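Local coordinates for probable manganase-dependent inorganic pyrophosphatase (Clostridium perfringens, PDB 3L2B), which hydrolyses inorganic pyrophosphate to phosphate and is controlled through a regulatory region of CBS and DRTGG domains, with AMP as inhibitor and diadenosine tetraphosphate as activator, at the interface of chains A and B. Sequence-based numbering; all coordinates share one arbitrary frame. Chains: chain A/B, Probable manganase-dependent inorganic pyrophosphatase.

Contact 1: the interface of chains A and B. Residues chain A 30, 34, 59; chain B 60-61, 64-65.
Two CBS domains meet here, one from each chain: helix 26-35 of chain A lays the indole of A:Trp30 along helix 56-64 of chain B, and A:Ile59 reaches in from chain A's own helix 56-64. The indole points away from its backbone N (chi1 165°) and runs antiparallel to the side chains of B:Thr60 and B:Met64. Both press on the same face. The methyl CG2 of B:Thr60 sits over the six-membered ring, 3.7 Å from its centroid, as a CH-pi contact, while B:Met64 covers the five-membered end, its CB 3.3 Å from CD1 of A:Trp30. Two kinks in the methionine chain fold its CE back toward CB and CD1 of the Trp. Further along the indole, CZ2 of A:Trp30 packs 3.8 Å from the backbone CA of B:Ala61. A:Arg34 CB lies over the opposite face, from one helical turn on. At the pyrrole edge, carboxylate OD1 of B:Asp65 lies in the ring plane; the bond from NE1 of A:Trp30 is weak at 3.5 Å, although nearly straight (172° at H). The same OD1 forms a salt bridge with NH1 of A:Arg34 at 2.8 Å. The guanidinium is turned 51° from the carboxylate plane and the N-H does not aim at the oxygen, so the pair is probably held more by charge than by a directed bond. A:Ile59 CG2 meets B:Thr60 CG2 at 3.9 Å, on that methyl's side away from the indole.

Contact 2: the interface of chains A and B. Residues chain A 69, 104, 106, 125, 178, 181; chain B 173, 175, 179.
With CG anti to its backbone N (chi1 162°) and the ring turned to chi2 79°, B:Phe175 sends its phenyl group across to chain A, where A:Val104 takes one face. The valine's CG1 is likewise anti to its N (chi1 -172°), and the side chain crosses the phenylalanine at about a right angle. Its CB stands over the middle of the ring, 3.8 Å from the centroid, in a CH-pi contact, while CG1 reaches CE1 of B:Phe175 at 3.6 Å. The other face is backed within chain B by CG of B:Arg179, displaced from the ring centre. At the edge, A:Ile181 brings its CG2 methyl to CE1 of B:Phe175 in the ring plane, at 3.8 Å. A:Ser178 CB meets CD1 of B:Phe175 at 3.6 Å from the arginine's side of the rim, and on the far rim A:Ser69 OG approaches CE2, tilted toward the valine's side. No direct polar bond spans this patch; water 1 does that work. It is hydrogen bonded to the backbone N of A:Val106 (2.9 Å), to carboxylate OD2 of B:Asp173 (2.7 Å) and to the backbone N of B:Phe175 (3.1 Å), so an amide in the helix's first turn is tied to a strand of the other chain. In the DRTGG domain, the phenylalanine sits in the first turn of helix 174-181 of chain B and inserts between strand 104-106 and the end of helix 174-180 of chain A.

Contact 1: the interface of chains A and B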
ATOM      1  N   TRP A  30       5.791  10.304  -2.623  1.00 46.49           N
ATOM      2  CA  TRP A  30       4.702  10.078  -3.567  1.00 47.63           C
ATOM      3  C   TRP A  30       3.980  11.357  -3.945  1.00 49.70           C
ATOM      4  O   TRP A  30       3.595  11.536  -5.102  1.00 49.49           O
ATOM      5  CB  TRP A  30       3.723   9.020  -3.032  1.00 47.76           C
ATOM      6  CG  TRP A  30       2.435   8.987  -3.752  1.00 47.40           C
ATOM      7  CD1 TRP A  30       1.259   9.459  -3.299  1.00 47.24           C
ATOM      8  CD2 TRP A  30       2.189   8.473  -5.068  1.00 45.21           C
ATOM      9  NE1 TRP A  30       0.283   9.267  -4.233  1.00 48.79           N
ATOM     10  CE2 TRP A  30       0.822   8.656  -5.330  1.00 47.38           C
ATOM     11  CE3 TRP A  30       2.987   7.861  -6.037  1.00 45.64           C
ATOM     12  CZ2 TRP A  30       0.213   8.242  -6.526  1.00 48.43           C
ATOM     13  CZ3 TRP A  30       2.395   7.459  -7.229  1.00 46.73           C
ATOM     14  CH2 TRP A  30       1.018   7.658  -7.463  1.00 48.35           C
ATOM     15  N   ARG A  34       3.790  12.443  -7.748  1.00 62.42           N
ATOM     16  CA  ARG A  34       2.471  12.568  -8.379  1.00 65.29           C
ATOM     17  C   ARG A  34       2.317  13.967  -8.973  1.00 67.37           C
ATOM     18  O   ARG A  34       1.711  14.144 -10.032  1.00 68.66           O
ATOM     19  CB  ARG A  34       1.343  12.274  -7.380  1.00 66.04           C
ATOM     20  CG  ARG A  34      -0.052  12.067  -8.039  1.00 69.77           C
ATOM     21  CD  ARG A  34      -1.252  12.211  -7.061  1.00 72.74           C
ATOM     22  NE  ARG A  34      -1.059  13.294  -6.087  1.00 75.18           N
ATOM     23  CZ  ARG A  34      -1.027  13.146  -4.761  1.00 75.98           C
ATOM     24  NH1 ARG A  34      -1.227  11.960  -4.197  1.00 76.31           N
ATOM     25  NH2 ARG A  34      -0.819  14.201  -3.986  1.00 76.29           N
ATOM     26  N   ILE A  59       7.282   0.926  -4.055  1.00 37.87           N
ATOM     27  CA  ILE A  59       6.271   1.366  -3.101  1.00 38.56           C
ATOM     28  C   ILE A  59       5.209   0.269  -2.990  1.00 39.85           C
ATOM     29  O   ILE A  59       4.841  -0.145  -1.885  1.00 40.16           O
ATOM     30  CB  ILE A  59       5.552   2.669  -3.533  1.00 39.59           C
ATOM     31  CG1 ILE A  59       6.542   3.866  -3.605  1.00 41.26           C
ATOM     32  CG2 ILE A  59       4.398   3.000  -2.555  1.00 38.23           C
ATOM     33  CD1 ILE A  59       5.900   5.213  -3.943  1.00 41.05           C
TER
ATOM     34  N   THR B  60      -0.631   1.925  -6.243  1.00 42.79           N
ATOM     35  CA  THR B  60      -0.026   2.899  -5.322  1.00 43.70           C
ATOM     36  C   THR B  60      -0.956   4.060  -5.117  1.00 44.73           C
ATOM     37  O   THR B  60      -1.141   4.532  -3.998  1.00 45.51           O
ATOM     38  CB  THR B  60       1.327   3.404  -5.848  1.00 44.32           C
ATOM     39  OG1 THR B  60       2.258   2.328  -5.811  1.00 44.86           O
ATOM     40  CG2 THR B  60       1.864   4.567  -5.039  1.00 45.32           C
ATOM     41  N   ALA B  61      -1.572   4.513  -6.193  1.00 46.06           N
ATOM     42  CA  ALA B  61      -2.500   5.645  -6.092  1.00 47.76           C
ATOM     43  C   ALA B  61      -3.660   5.279  -5.181  1.00 48.12           C
ATOM     44  O   ALA B  61      -4.167   6.102  -4.425  1.00 50.07           O
ATOM     45  CB  ALA B  61      -3.000   6.097  -7.476  1.00 48.04           C
ATOM     46  N   MET B  64      -2.206   5.311  -1.541  1.00 57.41           N
ATOM     47  CA  MET B  64      -1.694   6.619  -1.058  1.00 60.93           C
ATOM     48  C   MET B  64      -2.751   7.705  -1.015  1.00 63.81           C
ATOM     49  O   MET B  64      -2.639   8.641  -0.240  1.00 65.26           O
ATOM     50  CB  MET B  64      -0.553   7.123  -1.928  1.00 62.03           C
ATOM     51  CG  MET B  64       0.643   6.204  -2.014  1.00 62.72           C
ATOM     52  SD  MET B  64       1.474   5.926  -0.449  1.00 67.23           S
ATOM     53  CE  MET B  64       1.670   7.599   0.168  1.00 65.40           C
ATOM     54  N   ASP B  65      -3.776   7.570  -1.845  1.00 65.78           N
ATOM     55  CA  ASP B  65      -4.780   8.620  -2.000  1.00 69.06           C
ATOM     56  C   ASP B  65      -5.984   8.411  -1.110  1.00 69.88           C
ATOM     57  O   ASP B  65      -6.363   7.290  -0.811  1.00 69.28           O
ATOM     58  CB  ASP B  65      -5.195   8.752  -3.465  1.00 69.56           C
ATOM     59  CG  ASP B  65      -4.048   9.240  -4.337  1.00 72.03           C
ATOM     60  OD1 ASP B  65      -3.109   9.871  -3.783  1.00 73.40           O
ATOM     61  OD2 ASP B  65      -4.081   8.997  -5.565  1.00 73.96           O
TER

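Contact 2: the interface of chains A and B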
ATOM      1  N   SER A  69       6.515  -7.173  10.805  1.00 62.27           N
ATOM      2  CA  SER A  69       5.797  -6.240  11.695  1.00 61.04           C
ATOM      3  C   SER A  69       6.806  -5.334  12.404  1.00 59.61           C
ATOM      4  O   SER A  69       6.443  -4.409  13.147  1.00 58.76           O
ATOM      5  CB  SER A  69       4.930  -6.991  12.711  1.00 61.73           C
ATOM      6  OG  SER A  69       3.861  -6.165  13.150  1.00 62.59           O
ATOM      7  N   VAL A 104       4.639  -3.141  15.629  1.00 40.57           N
ATOM      8  CA  VAL A 104       3.400  -2.357  15.726  1.00 39.43           C
ATOM      9  C   VAL A 104       2.252  -3.279  16.095  1.00 40.28           C
ATOM     10  O   VAL A 104       2.108  -4.336  15.553  1.00 40.82           O
ATOM     11  CB  VAL A 104       3.020  -1.623  14.432  1.00 39.17           C
ATOM     12  CG1 VAL A 104       1.832  -0.668  14.703  1.00 36.03           C
ATOM     13  CG2 VAL A 104       4.205  -0.857  13.877  1.00 37.09           C
ATOM     14  N   VAL A 106      -1.925  -3.100  17.620  1.00 43.82           N
ATOM     15  CA  VAL A 106      -3.108  -2.384  18.091  1.00 45.17           C
ATOM     16  C   VAL A 106      -3.426  -2.912  19.479  1.00 47.36           C
ATOM     17  O   VAL A 106      -3.597  -4.122  19.682  1.00 47.98           O
ATOM     18  CB  VAL A 106      -4.308  -2.583  17.154  1.00 45.39           C
ATOM     19  CG1 VAL A 106      -5.581  -1.950  17.747  1.00 44.89           C
ATOM     20  CG2 VAL A 106      -3.983  -2.009  15.771  1.00 43.35           C
ATOM     21  N   ILE A 125      -0.568   1.071  19.208  1.00 43.32           N
ATOM     22  CA  ILE A 125      -1.644   1.951  18.814  1.00 43.65           C
ATOM     23  C   ILE A 125      -2.774   1.751  19.789  1.00 45.09           C
ATOM     24  O   ILE A 125      -3.265   0.652  19.950  1.00 44.87           O
ATOM     25  CB  ILE A 125      -2.119   1.653  17.400  1.00 43.85           C
ATOM     26  CG1 ILE A 125      -0.995   1.946  16.404  1.00 41.38           C
ATOM     27  CG2 ILE A 125      -3.351   2.453  17.114  1.00 43.56           C
ATOM     28  CD1 ILE A 125      -1.224   1.316  15.055  1.00 42.06           C
ATOM     29  N   SER A 178      -3.180   2.318  11.331  1.00 38.55           N
ATOM     30  CA  SER A 178      -2.525   1.053  10.984  1.00 39.19           C
ATOM     31  C   SER A 178      -2.229   1.022   9.496  1.00 40.55           C
ATOM     32  O   SER A 178      -1.172   0.590   9.070  1.00 41.31           O
ATOM     33  CB  SER A 178      -3.366  -0.142  11.385  1.00 39.07           C
ATOM     34  OG  SER A 178      -3.567  -0.176  12.794  1.00 38.19           O
ATOM     35  N   ILE A 181       0.558   3.965   8.610  1.00 41.42           N
ATOM     36  CA  ILE A 181       1.848   4.075   9.267  1.00 41.59           C
ATOM     37  C   ILE A 181       3.007   3.585   8.386  1.00 41.97           C
ATOM     38  O   ILE A 181       4.148   4.101   8.520  1.00 41.05           O
ATOM     39  CB  ILE A 181       1.868   3.377  10.644  1.00 41.90           C
ATOM     40  CG1 ILE A 181       3.010   3.959  11.474  1.00 41.99           C
ATOM     41  CG2 ILE A 181       1.965   1.873  10.442  1.00 42.70           C
ATOM     42  CD1 ILE A 181       3.141   3.394  12.874  1.00 42.19           C
TER
ATOM     43  N   ASP B 173      -3.257 -10.590  13.439  1.00 38.73           N
ATOM     44  CA  ASP B 173      -3.683  -9.635  14.468  1.00 39.21           C
ATOM     45  C   ASP B 173      -4.290  -8.430  13.794  1.00 37.69           C
ATOM     46  O   ASP B 173      -4.279  -8.315  12.579  1.00 38.01           O
ATOM     47  CB  ASP B 173      -2.513  -9.210  15.414  1.00 41.29           C
ATOM     48  CG  ASP B 173      -1.508  -8.242  14.752  1.00 44.34           C
ATOM     49  OD1 ASP B 173      -1.521  -8.010  13.511  1.00 46.98           O
ATOM     50  OD2 ASP B 173      -0.677  -7.683  15.504  1.00 55.80           O
ATOM     51  N   PHE B 175      -3.599  -5.229  13.521  1.00 36.72           N
ATOM     52  CA  PHE B 175      -2.793  -4.290  12.768  1.00 36.69           C
ATOM     53  C   PHE B 175      -2.573  -4.817  11.374  1.00 36.37           C
ATOM     54  O   PHE B 175      -2.697  -4.105  10.379  1.00 37.21           O
ATOM     55  CB  PHE B 175      -1.440  -4.017  13.474  1.00 38.14           C
ATOM     56  CG  PHE B 175      -0.408  -3.415  12.582  1.00 35.54           C
ATOM     57  CD1 PHE B 175      -0.444  -2.067  12.284  1.00 35.36           C
ATOM     58  CD2 PHE B 175       0.616  -4.182  12.079  1.00 35.63           C
ATOM     59  CE1 PHE B 175       0.517  -1.495  11.461  1.00 38.66           C
ATOM     60  CE2 PHE B 175       1.602  -3.625  11.246  1.00 37.62           C
ATOM     61  CZ  PHE B 175       1.552  -2.292  10.928  1.00 38.33           C
ATOM     62  N   ARG B 179      -4.043  -3.565   7.521  1.00 41.78           N
ATOM     63  CA  ARG B 179      -3.174  -3.407   6.333  1.00 42.66           C
ATOM     64  C   ARG B 179      -3.634  -4.252   5.147  1.00 42.60           C
ATOM     65  O   ARG B 179      -3.559  -3.823   3.976  1.00 43.98           O
ATOM     66  CB  ARG B 179      -1.729  -3.778   6.667  1.00 43.05           C
ATOM     67  CG  ARG B 179      -1.047  -2.760   7.572  1.00 45.25           C
ATOM     68  CD  ARG B 179       0.389  -3.078   7.747  1.00 47.39           C
ATOM     69  NE  ARG B 179       1.099  -3.005   6.480  1.00 50.19           N
ATOM     70  CZ  ARG B 179       2.297  -3.542   6.252  1.00 52.71           C
ATOM     71  NH1 ARG B 179       2.941  -4.209   7.219  1.00 53.59           N
ATOM     72  NH2 ARG B 179       2.837  -3.432   5.040  1.00 52.13           N
TER
HETATM   73  O   HOH W   1      -2.335  -5.654  16.323  1.00 32.97           O

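Contact 1 and contact 2 lie about 20 Å apart, measured between the centres of their C-alpha atoms, on one two-fold symmetric interface. They share no residue: contact 1 joins the CBS domains, contact 2 joins mainly the DRTGG domains, and each recurs with the chains exchanged. Chain A's helix 56-64 is followed closely by A:Ser69 of contact 2, a short covalent path between the two patches. Pairing along both domain types would hold the regulatory regions side by side, and a shift in the CBS domains on nucleotide binding could be passed to the DRTGG pair, though this structure alone does not show such movement.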